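Side-chain contact in geranyltranstransferase (Stenotrophomonas maltophilia, PDB 7LBJ), which probably builds prenyl diphosphates such as farnesyl diphosphate by magnesium-dependent condensation of isoprenoid diphosphate units: residues A[213-216]-A[217-221]. Numbering follows the deposited sequence.
Sequences DSFA and DALGL. With EDO (1,2-ethanediol), chain F.
Two consecutive turns of helix 206-233, part of the all-helical prenyl synthase fold, bring Phe215 beside Leu219 on one flank and Asp213 near Asp217 on another. Leu219 CD1 lies 3.9 Å from Phe215 CZ and just as near CE2, meeting the far end of the ring obliquely. Both side chains point the same way: in each, CG is trans to the backbone N (chi1 167° in Phe215, -170° in Leu219), which lays the phenyl ring and the isobutyl group side by side. Four successive i to i+4 backbone hydrogen bonds, from residues 217-220 to 213-216, hold the two turns together. Leu219 N bonds to Phe215 O at 2.9 Å and Gly220 N to Ala216 O at 3.0 Å.

On the polar flank, Asp217 N donates to Asp213 O at 2.8 Å. The two carboxylates keep apart, with Asp213 OD2 5.9 Å from Asp217 OD2. A 1,2-ethanediol molecule, probably from the crystallisation liquor, lies by both: its O2 donates to Asp213 OD2 at 2.5 Å, and its C2 is 3.6 Å from Asp217 OD2. In one of two conformers of Ser214, OG makes a weak, doubtful bond to the diol O1. Asp213 OD2 also forms a salt bridge with Arg192, which probably offsets some of the negative charge gathered here.

Arg192 belongs to helix 176-201, which also meets Ala216 through Val195 and Leu219 through Ile191. Met274 of helix 260-277 packs on Phe215, Ala218 and Leu219, while helix 286-297 supplies Leu288 and Ala292 to Phe215 and Ala295 to Leu219, so Phe215 packs against helices 260-277 and 286-297, and Leu219 against these and helix 176-201.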
loop_
_atom_site.group_PDB
_atom_site.type_symbol
_atom_site.label_atom_id
_atom_site.label_comp_id
_atom_site.label_asym_id
_atom_site.label_seq_id
_atom_site.Cartn_x
_atom_site.Cartn_y
_atom_site.Cartn_z
ATOM N N ASP A 213 2.432 20.570 13.154
ATOM C CA ASP A 213 1.655 20.369 11.940
ATOM C C ASP A 213 1.481 21.676 11.188
ATOM O O ASP A 213 1.515 21.695 9.954
ATOM C CB ASP A 213 0.303 19.757 12.279
ATOM C CG ASP A 213 -0.443 19.300 11.047
ATOM O OD1 ASP A 213 0.118 18.490 10.284
ATOM O OD2 ASP A 213 -1.590 19.743 10.839
ATOM N N SER A 214 1.309 22.787 11.915
ATOM C CA SER A 214 1.204 24.096 11.280
ATOM C C SER A 214 2.494 24.447 10.546
ATOM O O SER A 214 2.480 25.003 9.439
ATOM C CB SER A 214 0.883 25.134 12.359
ATOM O OG SER A 214 0.697 26.421 11.832
ATOM N N PHE A 215 3.625 24.138 11.164
ATOM C CA PHE A 215 4.910 24.330 10.494
ATOM C C PHE A 215 5.001 23.455 9.244
ATOM O O PHE A 215 5.395 23.916 8.161
ATOM C CB PHE A 215 6.033 24.002 11.483
ATOM C CG PHE A 215 7.413 23.850 10.851
ATOM C CD1 PHE A 215 8.227 24.954 10.651
ATOM C CD2 PHE A 215 7.882 22.601 10.482
ATOM C CE1 PHE A 215 9.499 24.807 10.087
ATOM C CE2 PHE A 215 9.147 22.442 9.929
ATOM C CZ PHE A 215 9.958 23.548 9.727
ATOM N N ALA A 216 4.639 22.179 9.375
ATOM C CA ALA A 216 4.809 21.243 8.268
ATOM C C ALA A 216 3.847 21.562 7.131
ATOM O O ALA A 216 4.162 21.328 5.954
ATOM C CB ALA A 216 4.591 19.802 8.760
ATOM N N ASP A 217 2.657 22.049 7.469
ATOM C CA ASP A 217 1.699 22.476 6.452
ATOM C C ASP A 217 2.303 23.592 5.601
ATOM O O ASP A 217 2.293 23.529 4.366
ATOM C CB ASP A 217 0.418 22.942 7.147
ATOM C CG ASP A 217 -0.761 23.110 6.195
ATOM O OD1 ASP A 217 -0.771 22.502 5.110
ATOM O OD2 ASP A 217 -1.700 23.859 6.548
ATOM N N ALA A 218 2.852 24.618 6.254
ATOM C CA ALA A 218 3.490 25.707 5.508
ATOM C C ALA A 218 4.679 25.211 4.694
ATOM O O ALA A 218 4.885 25.660 3.555
ATOM C CB ALA A 218 3.922 26.830 6.456
ATOM N N LEU A 219 5.481 24.288 5.255
ATOM C CA LEU A 219 6.660 23.809 4.537
ATOM C C LEU A 219 6.288 23.092 3.242
ATOM O O LEU A 219 6.957 23.270 2.208
ATOM C CB LEU A 219 7.496 22.883 5.436
ATOM C CG LEU A 219 8.873 22.484 4.905
ATOM C CD1 LEU A 219 9.836 22.350 6.065
ATOM C CD2 LEU A 219 8.799 21.170 4.162
ATOM N N GLY A 220 5.253 22.248 3.282
ATOM C CA GLY A 220 4.881 21.513 2.092
ATOM C C GLY A 220 4.452 22.432 0.963
ATOM O O GLY A 220 4.786 22.196 -0.202
ATOM N N LEU A 221 3.710 23.488 1.293
ATOM C CA LEU A 221 3.353 24.471 0.266
ATOM C C LEU A 221 4.580 25.262 -0.184
ATOM O O LEU A 221 4.790 25.453 -1.389
ATOM C CB LEU A 221 2.264 25.414 0.779
ATOM C CG LEU A 221 1.775 26.478 -0.215
ATOM C CD1 LEU A 221 1.278 25.820 -1.491
ATOM C CD2 LEU A 221 0.646 27.390 0.380
HETATM C C1 EDO F . -2.954 24.206 10.262
HETATM O O1 EDO F . -1.976 25.080 10.860
HETATM C C2 EDO F . -2.324 22.857 9.975
HETATM O O2 EDO F . -2.454 22.075 11.169
#